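Local atomic coordinates of tailspike protein (Acinetobacter phage vB_ApiP_P1, PDB entry 6E1R), a protein that probably recognises and degrades the capsular polysaccharide of the Acinetobacter host as a trimer, the chain here being the tailspike without its N-terminal part. Residues G233-R238 with G261-M266; D201-Y206 with M226-S231; S484-L489 with G504-T509. One frame throughout, in Å; residues are numbered along the deposited sequence.

Contact 1: G233-R238 with G261-M266; sequences GFKAIR and GTDDCM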
ATOM      1  N   GLY A 233     -30.686  15.155   0.636  1.00 43.26           N
ATOM      2  CA  GLY A 233     -29.250  14.976   0.532  1.00 38.62           C
ATOM      3  C   GLY A 233     -28.856  13.563   0.909  1.00 44.30           C
ATOM      4  O   GLY A 233     -29.584  12.840   1.589  1.00 53.74           O
ATOM      5  N   PHE A 234     -27.673  13.160   0.454  1.00 40.14           N
ATOM      6  CA  PHE A 234     -27.131  11.844   0.767  1.00 36.25           C
ATOM      7  C   PHE A 234     -25.678  11.999   1.182  1.00 40.41           C
ATOM      8  O   PHE A 234     -24.871  12.556   0.431  1.00 40.64           O
ATOM      9  CB  PHE A 234     -27.243  10.890  -0.425  1.00 33.40           C
ATOM     10  CG  PHE A 234     -26.455   9.620  -0.259  1.00 37.14           C
ATOM     11  CD1 PHE A 234     -26.947   8.580   0.514  1.00 39.05           C
ATOM     12  CD2 PHE A 234     -25.224   9.464  -0.876  1.00 34.56           C
ATOM     13  CE1 PHE A 234     -26.226   7.411   0.672  1.00 36.95           C
ATOM     14  CE2 PHE A 234     -24.499   8.297  -0.723  1.00 36.16           C
ATOM     15  CZ  PHE A 234     -25.001   7.270   0.053  1.00 39.75           C
ATOM     16  N   LYS A 235     -25.350  11.498   2.367  1.00 44.34           N
ATOM     17  CA  LYS A 235     -23.981  11.439   2.854  1.00 43.11           C
ATOM     18  C   LYS A 235     -23.635   9.983   3.119  1.00 47.26           C
ATOM     19  O   LYS A 235     -24.432   9.251   3.714  1.00 46.88           O
ATOM     20  CB  LYS A 235     -23.794  12.284   4.118  1.00 41.84           C
ATOM     21  CG  LYS A 235     -22.386  12.220   4.693  1.00 38.65           C
ATOM     22  CD  LYS A 235     -22.218  13.146   5.886  1.00 39.55           C
ATOM     23  CE  LYS A 235     -22.348  14.603   5.466  1.00 37.99           C
ATOM     24  NZ  LYS A 235     -22.193  15.540   6.613  1.00 38.35           N
ATOM     25  N   ALA A 236     -22.453   9.565   2.669  1.00 42.75           N
ATOM     26  CA  ALA A 236     -22.069   8.165   2.796  1.00 37.32           C
ATOM     27  C   ALA A 236     -21.861   7.785   4.257  1.00 37.91           C
ATOM     28  O   ALA A 236     -22.492   6.850   4.765  1.00 40.33           O
ATOM     29  CB  ALA A 236     -20.808   7.890   1.977  1.00 35.02           C
ATOM     30  N   ILE A 237     -20.977   8.496   4.950  1.00 38.96           N
ATOM     31  CA  ILE A 237     -20.584   8.142   6.309  1.00 35.90           C
ATOM     32  C   ILE A 237     -20.491   9.402   7.161  1.00 39.10           C
ATOM     33  O   ILE A 237     -19.950  10.424   6.725  1.00 41.18           O
ATOM     34  CB  ILE A 237     -19.245   7.370   6.321  1.00 32.84           C
ATOM     35  CG1 ILE A 237     -19.400   6.029   5.600  1.00 32.05           C
ATOM     36  CG2 ILE A 237     -18.749   7.153   7.744  1.00 30.62           C
ATOM     37  CD1 ILE A 237     -18.115   5.275   5.444  1.00 28.82           C
ATOM     38  N   ARG A 238     -21.028   9.321   8.379  1.00 34.18           N
ATOM     39  CA  ARG A 238     -20.877  10.360   9.399  1.00 37.08           C
ATOM     40  C   ARG A 238     -20.620   9.651  10.723  1.00 43.39           C
ATOM     41  O   ARG A 238     -21.549   9.103  11.325  1.00 46.19           O
ATOM     42  CB  ARG A 238     -22.105  11.249   9.535  1.00 37.80           C
ATOM     43  CG  ARG A 238     -21.841  12.411  10.490  1.00 35.21           C
ATOM     44  CD  ARG A 238     -23.116  13.025  11.045  1.00 42.94           C
ATOM     45  NE  ARG A 238     -23.818  13.945  10.163  1.00 51.98           N
ATOM     46  CZ  ARG A 238     -25.010  14.457  10.454  1.00 53.05           C
ATOM     47  NH1 ARG A 238     -25.608  14.123  11.591  1.00 37.37           N
ATOM     48  NH2 ARG A 238     -25.602  15.298   9.620  1.00 63.57           N
ATOM     49  N   GLY A 261     -22.841  12.046  -4.264  1.00 40.67           N
ATOM     50  CA  GLY A 261     -23.106  12.707  -3.000  1.00 39.61           C
ATOM     51  C   GLY A 261     -23.668  14.100  -3.212  1.00 43.61           C
ATOM     52  O   GLY A 261     -23.364  14.771  -4.194  1.00 46.50           O
ATOM     53  N   THR A 262     -24.504  14.544  -2.270  1.00 40.98           N
ATOM     54  CA  THR A 262     -25.150  15.845  -2.402  1.00 43.18           C
ATOM     55  C   THR A 262     -25.130  16.679  -1.130  1.00 44.28           C
ATOM     56  O   THR A 262     -25.659  17.796  -1.141  1.00 45.49           O
ATOM     57  CB  THR A 262     -26.609  15.681  -2.867  1.00 42.20           C
ATOM     58  OG1 THR A 262     -27.225  14.600  -2.155  1.00 48.32           O
ATOM     59  CG2 THR A 262     -26.669  15.398  -4.362  1.00 39.07           C
ATOM     60  N   ASP A 263     -24.534  16.191  -0.048  1.00 41.68           N
ATOM     61  CA  ASP A 263     -24.466  16.931   1.201  1.00 41.24           C
ATOM     62  C   ASP A 263     -23.198  17.784   1.217  1.00 44.20           C
ATOM     63  O   ASP A 263     -22.548  17.992   0.188  1.00 44.71           O
ATOM     64  CB  ASP A 263     -24.534  15.960   2.379  1.00 40.64           C
ATOM     65  CG  ASP A 263     -25.063  16.610   3.642  1.00 42.97           C
ATOM     66  OD1 ASP A 263     -25.325  17.832   3.618  1.00 43.69           O
ATOM     67  OD2 ASP A 263     -25.226  15.897   4.654  1.00 42.17           O
ATOM     68  N   ASP A 264     -22.834  18.301   2.394  1.00 44.82           N
ATOM     69  CA  ASP A 264     -21.621  19.105   2.497  1.00 41.66           C
ATOM     70  C   ASP A 264     -20.375  18.264   2.262  1.00 42.50           C
ATOM     71  O   ASP A 264     -19.363  18.780   1.776  1.00 42.78           O
ATOM     72  CB  ASP A 264     -21.552  19.790   3.862  1.00 46.49           C
ATOM     73  CG  ASP A 264     -21.549  18.801   5.009  1.00 48.16           C
ATOM     74  OD1 ASP A 264     -22.321  17.822   4.953  1.00 47.30           O
ATOM     75  OD2 ASP A 264     -20.776  19.007   5.968  1.00 50.93           O
ATOM     76  N   CYS A 265     -20.430  16.975   2.594  1.00 39.22           N
ATOM     77  CA  CYS A 265     -19.332  16.065   2.317  1.00 37.75           C
ATOM     78  C   CYS A 265     -19.881  14.653   2.179  1.00 39.40           C
ATOM     79  O   CYS A 265     -21.044  14.381   2.484  1.00 42.10           O
ATOM     80  CB  CYS A 265     -18.253  16.135   3.405  1.00 35.04           C
ATOM     81  SG  CYS A 265     -18.857  15.850   5.077  1.00 38.85           S
HETATM   82  N   MSE A 266     -19.026  13.755   1.702  1.00 35.46           N
HETATM   83  CA  MSE A 266     -19.410  12.364   1.504  1.00 38.11           C
HETATM   84  C   MSE A 266     -19.073  11.539   2.742  1.00 38.24           C
HETATM   85  O   MSE A 266     -19.888  10.750   3.217  1.00 39.48           O
HETATM   86  CB  MSE A 266     -18.710  11.788   0.271  1.00 40.46           C
HETATM   87  CG  MSE A 266     -19.271  10.459  -0.208  1.00 52.46           C
HETATM   88 SE   MSE A 266     -21.165  10.560  -0.673  1.00 63.94          SE
HETATM   89  CE  MSE A 266     -21.235   9.084  -1.945  1.00 63.95           C
TER
HETATM   90  O   HOH W   1     -22.372  14.377   0.384  1.00 34.59           O
HETATM   91  O   HOH W   2     -25.036  15.965   7.069  1.00 26.97           O
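Lys-235 reaches across to the acidic pair Asp-263 and Asp-264, and the backbones on either side of it are linked by bonds to Thr-262 and Met-266. The lysine is extended through CD and then bends at chi3 (-66°), which brings CE in beside both carboxylates. Its NZ forms a salt bridge with Asp-264 OD1 at 2.8 Å, using the syn lone pair; the one from NZ to Asp-263 OD2 is long, at 3.6 Å. Each charge has a further partner: Glu-268 for Lys-235, Arg-205 for Asp-263 and Lys-294 for Asp-264, a network that should balance the charges and keep all three side chains ionised. Phe-234 N donates to Thr-262 OG1 (3.0 Å), while Phe-234 O accepts a weak bond from Thr-262 N and another from water 1, which in turn accepts from Asp-263 N. Met-266 O takes a nearly straight bond from Ile-237 N (3.0 Å, 166° at the hydrogen) and a weaker, bent one from Ala-236 N. The chain of Met-266, a selenomethionine, bends at chi2 (59°), which places SE in an oblique Met-aromatic contact with the Phe-234 ring; its CE lies 3.6 Å from Phe-234 CE2 at the ring edge, and its CG 3.7 Å from Ala-236 CB. The contact lies at a corner of a parallel beta-helix: the chain turns at Ala-236, within 235-239, a range that pairs with strand 267-270 just beyond Met-266, while Phe-222 and Phe-258 of strands 221-222 and 257-259 pack against Ala-236 from successive coils.

Contact 2: D201-Y206 with M226-S231; sequences DRSLRY and MSTTNS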
ATOM      1  N   ASP A 201     -28.204   2.561  -0.661  1.00 37.86           N
ATOM      2  CA  ASP A 201     -28.970   3.266  -1.675  1.00 40.73           C
ATOM      3  C   ASP A 201     -28.940   4.769  -1.423  1.00 38.70           C
ATOM      4  O   ASP A 201     -28.916   5.231  -0.279  1.00 35.66           O
ATOM      5  CB  ASP A 201     -30.413   2.755  -1.691  1.00 44.85           C
ATOM      6  CG  ASP A 201     -31.166   3.164  -2.942  1.00 52.80           C
ATOM      7  OD1 ASP A 201     -31.462   4.367  -3.093  1.00 57.29           O
ATOM      8  OD2 ASP A 201     -31.457   2.281  -3.777  1.00 56.19           O
ATOM      9  N   ARG A 202     -28.946   5.534  -2.516  1.00 39.93           N
ATOM     10  CA  ARG A 202     -28.895   6.987  -2.420  1.00 41.27           C
ATOM     11  C   ARG A 202     -30.168   7.579  -1.831  1.00 43.66           C
ATOM     12  O   ARG A 202     -30.178   8.765  -1.486  1.00 46.87           O
ATOM     13  CB  ARG A 202     -28.637   7.592  -3.799  1.00 38.60           C
ATOM     14  CG  ARG A 202     -27.649   8.743  -3.807  1.00 38.03           C
ATOM     15  CD  ARG A 202     -27.633   9.423  -5.164  1.00 35.83           C
ATOM     16  NE  ARG A 202     -27.628   8.460  -6.262  1.00 37.78           N
ATOM     17  CZ  ARG A 202     -28.058   8.726  -7.491  1.00 40.66           C
ATOM     18  NH1 ARG A 202     -28.533   9.929  -7.786  1.00 39.08           N
ATOM     19  NH2 ARG A 202     -28.016   7.788  -8.428  1.00 38.78           N
ATOM     20  N   SER A 203     -31.236   6.786  -1.713  1.00 40.89           N
ATOM     21  CA  SER A 203     -32.456   7.257  -1.073  1.00 43.41           C
ATOM     22  C   SER A 203     -32.253   7.539   0.408  1.00 39.82           C
ATOM     23  O   SER A 203     -33.010   8.325   0.988  1.00 41.15           O
ATOM     24  CB  SER A 203     -33.577   6.233  -1.261  1.00 42.74           C
ATOM     25  OG  SER A 203     -33.175   4.949  -0.813  1.00 43.55           O
ATOM     26  N   LEU A 204     -31.253   6.918   1.026  1.00 36.59           N
ATOM     27  CA  LEU A 204     -30.955   7.168   2.426  1.00 41.32           C
ATOM     28  C   LEU A 204     -30.451   8.593   2.621  1.00 41.01           C
ATOM     29  O   LEU A 204     -29.804   9.175   1.746  1.00 40.43           O
ATOM     30  CB  LEU A 204     -29.900   6.181   2.927  1.00 37.93           C
ATOM     31  CG  LEU A 204     -30.289   4.707   3.030  1.00 38.63           C
ATOM     32  CD1 LEU A 204     -29.048   3.851   3.248  1.00 33.04           C
ATOM     33  CD2 LEU A 204     -31.297   4.492   4.148  1.00 37.67           C
ATOM     34  N   ARG A 205     -30.762   9.159   3.789  1.00 44.03           N
ATOM     35  CA  ARG A 205     -30.184  10.448   4.153  1.00 45.72           C
ATOM     36  C   ARG A 205     -28.713  10.300   4.522  1.00 47.26           C
ATOM     37  O   ARG A 205     -27.876  11.113   4.112  1.00 46.13           O
ATOM     38  CB  ARG A 205     -30.973  11.071   5.304  1.00 47.19           C
ATOM     39  CG  ARG A 205     -30.456  12.427   5.750  1.00 45.36           C
ATOM     40  CD  ARG A 205     -30.468  13.432   4.615  1.00 46.03           C
ATOM     41  NE  ARG A 205     -29.935  14.725   5.033  1.00 45.45           N
ATOM     42  CZ  ARG A 205     -28.651  15.059   4.962  1.00 47.76           C
ATOM     43  NH1 ARG A 205     -27.765  14.192   4.491  1.00 47.40           N
ATOM     44  NH2 ARG A 205     -28.252  16.257   5.365  1.00 49.25           N
ATOM     45  N   TYR A 206     -28.381   9.263   5.287  1.00 45.87           N
ATOM     46  CA  TYR A 206     -27.004   8.911   5.601  1.00 43.31           C
ATOM     47  C   TYR A 206     -26.814   7.425   5.348  1.00 45.34           C
ATOM     48  O   TYR A 206     -27.662   6.617   5.736  1.00 52.56           O
ATOM     49  CB  TYR A 206     -26.655   9.238   7.058  1.00 45.20           C
ATOM     50  CG  TYR A 206     -26.941  10.664   7.461  1.00 48.41           C
ATOM     51  CD1 TYR A 206     -26.043  11.683   7.174  1.00 48.90           C
ATOM     52  CD2 TYR A 206     -28.108  10.990   8.138  1.00 52.30           C
ATOM     53  CE1 TYR A 206     -26.302  12.986   7.545  1.00 50.83           C
ATOM     54  CE2 TYR A 206     -28.375  12.290   8.515  1.00 55.82           C
ATOM     55  CZ  TYR A 206     -27.471  13.283   8.215  1.00 54.45           C
ATOM     56  OH  TYR A 206     -27.737  14.579   8.590  1.00 56.88           O
HETATM   57  N   MSE A 226     -30.233   4.345  -6.914  1.00 54.12           N
HETATM   58  CA  MSE A 226     -31.215   5.148  -6.195  1.00 56.76           C
HETATM   59  C   MSE A 226     -32.629   4.631  -6.443  1.00 55.55           C
HETATM   60  O   MSE A 226     -33.173   4.797  -7.535  1.00 57.07           O
HETATM   61  CB  MSE A 226     -31.101   6.614  -6.614  1.00 63.84           C
HETATM   62  CG  MSE A 226     -31.777   7.594  -5.672  1.00 71.91           C
HETATM   63 SE   MSE A 226     -31.951   9.365  -6.474  1.00 77.90          SE
HETATM   64  CE  MSE A 226     -30.982  10.407  -5.154  1.00 74.50           C
ATOM     65  N   SER A 227     -33.222   4.007  -5.423  1.00 57.14           N
ATOM     66  CA  SER A 227     -34.551   3.423  -5.590  1.00 60.08           C
ATOM     67  C   SER A 227     -35.617   4.506  -5.710  1.00 60.59           C
ATOM     68  O   SER A 227     -36.486   4.441  -6.586  1.00 60.67           O
ATOM     69  CB  SER A 227     -34.860   2.483  -4.425  1.00 59.28           C
ATOM     70  OG  SER A 227     -34.999   3.202  -3.212  1.00 62.15           O
ATOM     71  N   THR A 228     -35.567   5.510  -4.836  1.00 57.08           N
ATOM     72  CA  THR A 228     -36.473   6.648  -4.898  1.00 57.11           C
ATOM     73  C   THR A 228     -35.665   7.934  -4.789  1.00 51.89           C
ATOM     74  O   THR A 228     -34.585   7.959  -4.193  1.00 44.29           O
ATOM     75  CB  THR A 228     -37.552   6.585  -3.798  1.00 61.52           C
ATOM     76  OG1 THR A 228     -38.513   7.628  -4.007  1.00 68.80           O
ATOM     77  CG2 THR A 228     -36.938   6.730  -2.417  1.00 58.66           C
ATOM     78  N   THR A 229     -36.199   9.004  -5.377  1.00 53.16           N
ATOM     79  CA  THR A 229     -35.469  10.264  -5.469  1.00 50.02           C
ATOM     80  C   THR A 229     -35.223  10.869  -4.092  1.00 46.90           C
ATOM     81  O   THR A 229     -36.116  10.918  -3.244  1.00 52.48           O
ATOM     82  CB  THR A 229     -36.236  11.257  -6.344  1.00 56.84           C
ATOM     83  OG1 THR A 229     -37.513  10.706  -6.689  1.00 69.19           O
ATOM     84  CG2 THR A 229     -35.459  11.556  -7.616  1.00 49.80           C
ATOM     85  N   ASN A 230     -33.994  11.344  -3.883  1.00 47.68           N
ATOM     86  CA  ASN A 230     -33.572  11.993  -2.645  1.00 45.65           C
ATOM     87  C   ASN A 230     -33.334  13.470  -2.936  1.00 47.83           C
ATOM     88  O   ASN A 230     -32.414  13.822  -3.683  1.00 50.04           O
ATOM     89  CB  ASN A 230     -32.313  11.326  -2.089  1.00 41.58           C
ATOM     90  CG  ASN A 230     -31.874  11.897  -0.748  1.00 43.04           C
ATOM     91  OD1 ASN A 230     -32.216  13.024  -0.387  1.00 43.35           O
ATOM     92  ND2 ASN A 230     -31.101  11.113  -0.004  1.00 40.21           N
ATOM     93  N   SER A 231     -34.160  14.328  -2.338  1.00 45.32           N
ATOM     94  CA  SER A 231     -34.041  15.770  -2.489  1.00 48.20           C
ATOM     95  C   SER A 231     -33.410  16.445  -1.279  1.00 52.85           C
ATOM     96  O   SER A 231     -33.000  17.606  -1.380  1.00 59.99           O
ATOM     97  CB  SER A 231     -35.415  16.393  -2.756  1.00 49.07           C
ATOM     98  OG  SER A 231     -36.311  16.118  -1.694  1.00 66.60           O
TER
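Ser-227 N donates to Asp-201 OD1 at 2.9 Å (158° at the hydrogen), on the syn side of the carboxylate, and this oxygen carries much of the polar link between two loops on neighbouring coils of the parallel beta-helix. Ser-203 N meets the same oxygen on its anti side at 2.8 Å, an Asx turn laid over the type I beta turn Asp-201 to Leu-204. A third donor, Ser-203 OG, approaches Asp-201 OD1 from well above the carboxylate plane, so that three hydrogen bonds hold this oxygen and fix the rotation of the carboxylate. The CG of Asp-201 stands anti to its backbone N (chi1 -165°), which aims the group across to 226-231. At the far end of the contact Asn-230 ND2 donates to Arg-202 O (2.9 Å), in the plane of both the carbonyl and the amide, and also bonds Gly-233 O, so one amide nitrogen ties the turn to the backbone leading into strand 235-239. Ser-203 CB rests 3.6 Å from Thr-228 CG2. Arg-202, whose NE and NH2 are bound by the carbonyls of Gly-223 and Thr-224, crosses the selenomethionine Met-226 at about a right angle. Met-226 CB and SE lie over a face of its guanidinium, SE 3.7 Å from NH1, and the bend at the end of the chain brings Met-226 CE to 3.5 Å from Arg-202 CD.

Contact 3: S484-L489 with G504-T509; sequences SAVYEL and GSAGLT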
ATOM      1  N   SER A 484      25.708  48.195  -7.138  1.00 34.43           N
ATOM      2  CA  SER A 484      26.136  46.916  -6.595  1.00 37.51           C
ATOM      3  C   SER A 484      27.648  46.895  -6.425  1.00 40.95           C
ATOM      4  O   SER A 484      28.382  47.592  -7.132  1.00 43.15           O
ATOM      5  CB  SER A 484      25.698  45.752  -7.497  1.00 29.56           C
ATOM      6  OG  SER A 484      26.231  44.521  -7.040  1.00 29.07           O
ATOM      7  N   ALA A 485      28.102  46.088  -5.469  1.00 36.83           N
ATOM      8  CA  ALA A 485      29.522  45.879  -5.232  1.00 36.43           C
ATOM      9  C   ALA A 485      29.715  44.497  -4.628  1.00 37.71           C
ATOM     10  O   ALA A 485      28.902  44.050  -3.816  1.00 35.83           O
ATOM     11  CB  ALA A 485      30.105  46.952  -4.306  1.00 32.15           C
ATOM     12  N   VAL A 486      30.792  43.827  -5.030  1.00 38.78           N
ATOM     13  CA  VAL A 486      31.107  42.485  -4.559  1.00 39.14           C
ATOM     14  C   VAL A 486      32.455  42.525  -3.852  1.00 38.50           C
ATOM     15  O   VAL A 486      33.362  43.256  -4.264  1.00 34.78           O
ATOM     16  CB  VAL A 486      31.112  41.451  -5.706  1.00 39.22           C
ATOM     17  CG1 VAL A 486      29.727  41.339  -6.313  1.00 38.20           C
ATOM     18  CG2 VAL A 486      32.130  41.826  -6.767  1.00 45.68           C
ATOM     19  N   TYR A 487      32.573  41.755  -2.775  1.00 37.50           N
ATOM     20  CA  TYR A 487      33.789  41.698  -1.979  1.00 34.73           C
ATOM     21  C   TYR A 487      34.134  40.243  -1.699  1.00 35.49           C
ATOM     22  O   TYR A 487      33.251  39.434  -1.398  1.00 36.59           O
ATOM     23  CB  TYR A 487      33.628  42.461  -0.658  1.00 37.75           C
ATOM     24  CG  TYR A 487      33.180  43.897  -0.822  1.00 38.97           C
ATOM     25  CD1 TYR A 487      31.833  44.212  -0.958  1.00 41.76           C
ATOM     26  CD2 TYR A 487      34.098  44.938  -0.829  1.00 42.95           C
ATOM     27  CE1 TYR A 487      31.414  45.519  -1.106  1.00 43.15           C
ATOM     28  CE2 TYR A 487      33.687  46.252  -0.975  1.00 41.60           C
ATOM     29  CZ  TYR A 487      32.344  46.535  -1.114  1.00 41.17           C
ATOM     30  OH  TYR A 487      31.926  47.837  -1.259  1.00 40.43           O
ATOM     31  N   GLU A 488      35.418  39.916  -1.797  1.00 37.47           N
ATOM     32  CA  GLU A 488      35.916  38.573  -1.524  1.00 35.82           C
ATOM     33  C   GLU A 488      36.795  38.644  -0.285  1.00 36.45           C
ATOM     34  O   GLU A 488      37.832  39.315  -0.295  1.00 39.91           O
ATOM     35  CB  GLU A 488      36.700  38.034  -2.721  1.00 43.82           C
ATOM     36  CG  GLU A 488      37.133  36.582  -2.602  1.00 51.66           C
ATOM     37  CD  GLU A 488      36.057  35.611  -3.060  1.00 49.86           C
ATOM     38  OE1 GLU A 488      34.859  35.967  -3.006  1.00 45.82           O
ATOM     39  OE2 GLU A 488      36.410  34.492  -3.488  1.00 47.30           O
ATOM     40  N   LEU A 489      36.386  37.953   0.778  1.00 31.98           N
ATOM     41  CA  LEU A 489      37.029  38.083   2.079  1.00 32.69           C
ATOM     42  C   LEU A 489      37.469  36.722   2.592  1.00 38.31           C
ATOM     43  O   LEU A 489      36.703  35.755   2.538  1.00 41.62           O
ATOM     44  CB  LEU A 489      36.089  38.744   3.094  1.00 27.32           C
ATOM     45  CG  LEU A 489      35.450  40.069   2.676  1.00 26.65           C
ATOM     46  CD1 LEU A 489      34.430  40.520   3.710  1.00 26.63           C
ATOM     47  CD2 LEU A 489      36.512  41.138   2.460  1.00 26.65           C
ATOM     48  N   GLY A 504      39.689  40.620  -2.942  1.00 29.40           N
ATOM     49  CA  GLY A 504      39.417  41.455  -4.096  1.00 33.17           C
ATOM     50  C   GLY A 504      38.066  42.120  -3.971  1.00 35.75           C
ATOM     51  O   GLY A 504      37.334  41.918  -2.999  1.00 36.30           O
ATOM     52  N   SER A 505      37.747  42.931  -4.977  1.00 27.73           N
ATOM     53  CA  SER A 505      36.487  43.658  -4.999  1.00 29.46           C
ATOM     54  C   SER A 505      36.180  44.070  -6.430  1.00 35.94           C
ATOM     55  O   SER A 505      37.057  44.065  -7.299  1.00 42.99           O
ATOM     56  CB  SER A 505      36.528  44.886  -4.083  1.00 31.27           C
ATOM     57  OG  SER A 505      37.456  45.846  -4.560  1.00 38.00           O
ATOM     58  N   ALA A 506      34.919  44.427  -6.661  1.00 36.30           N
ATOM     59  CA  ALA A 506      34.479  44.909  -7.962  1.00 35.07           C
ATOM     60  C   ALA A 506      33.205  45.718  -7.778  1.00 35.11           C
ATOM     61  O   ALA A 506      32.418  45.463  -6.861  1.00 38.26           O
ATOM     62  CB  ALA A 506      34.248  43.757  -8.947  1.00 29.01           C
ATOM     63  N   GLY A 507      33.013  46.693  -8.656  1.00 32.54           N
ATOM     64  CA  GLY A 507      31.848  47.550  -8.606  1.00 36.69           C
ATOM     65  C   GLY A 507      32.130  48.889  -7.954  1.00 38.87           C
ATOM     66  O   GLY A 507      33.266  49.366  -7.886  1.00 39.58           O
ATOM     67  N   LEU A 508      31.054  49.506  -7.463  1.00 40.40           N
ATOM     68  CA  LEU A 508      31.126  50.828  -6.842  1.00 40.07           C
ATOM     69  C   LEU A 508      31.638  50.668  -5.412  1.00 38.09           C
ATOM     70  O   LEU A 508      30.880  50.607  -4.441  1.00 34.00           O
ATOM     71  CB  LEU A 508      29.767  51.514  -6.888  1.00 40.11           C
ATOM     72  CG  LEU A 508      29.108  51.541  -8.269  1.00 39.51           C
ATOM     73  CD1 LEU A 508      27.732  52.182  -8.201  1.00 45.09           C
ATOM     74  CD2 LEU A 508      29.990  52.259  -9.276  1.00 38.16           C
ATOM     75  N   THR A 509      32.963  50.610  -5.289  1.00 38.68           N
ATOM     76  CA  THR A 509      33.628  50.318  -4.025  1.00 38.34           C
ATOM     77  C   THR A 509      34.384  51.514  -3.459  1.00 35.44           C
ATOM     78  O   THR A 509      35.108  51.363  -2.469  1.00 31.76           O
ATOM     79  CB  THR A 509      34.584  49.134  -4.191  1.00 41.59           C
ATOM     80  OG1 THR A 509      35.525  49.417  -5.234  1.00 44.21           O
ATOM     81  CG2 THR A 509      33.814  47.870  -4.541  1.00 42.94           C
TER
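Strand 484-489 runs antiparallel to strand 504-507; the axes of these segments approach to 4.8 Å, at 172° between their N-to-C directions. Val-486 with Ala-506 and Glu-488 with Gly-504 are hydrogen-bonded pairs; Ala-485 with Gly-507 and Tyr-487 with Ser-505 are non-hydrogen-bonded. Val-486 N donates to Ala-506 O at 2.9 Å and Ala-506 N returns a bond to Val-486 O at 3.1 Å. Further along, Glu-488 N reaches Gly-504 O at 3.0 Å, whereas the reverse bond from Gly-504 N is weak. The ladder ends at Gly-507, whose positive phi (100°) suits glycine. Beyond it Leu-508 sits at the centre of an inverse gamma turn; its N gives a weak bond to Ser-484 O, and its O is bound by Ser-518 OG. The segments belong to the beta hairpin 484-494/497-507 in the antiparallel C-terminal beta domain, with 497-507 the outermost strand of its sheet within this chain. On the Val-486 face, CG2 touches Ala-506 CB at 3.6 Å, and Glu-488 turns away to form a salt bridge with Arg-467 of the second subunit. The ring of Tyr-487 lies on the other face, its CG anti to the carbonyl carbon (chi1 -54°), with its CD2 4.1 Å from Ser-505 CB. The side chains of Tyr-487 and Thr-509 pass one another running opposite ways, Thr-509 CG2 lying 3.8 Å from both Tyr-487 OH and Ala-485 CB. Tyr-487 OH is also hydrogen-bonded to Pro-517 O and Phe-519 N, and its ring meets Trp-521 edge-to-face.

From the N terminus, contact 2 comes first, joining the corner after strand 199-200 to the loop after strand 221-222 and so closing one coil of the beta-helix. The chain then enters 233-238, and contact 1 closes the next coil against the loop after strand 257-259. The two are in series, neither nested nor crossed, but adjoin in space with centres 11 Å apart; a probable hydrogen bond from Lys-235 N of contact 1 to Arg-205 O of contact 2 joins them. Contact 3 closes last, a hairpin in the C-terminal beta domain about 65 Å from contact 1 between centres, where it also borders another subunit of the trimer.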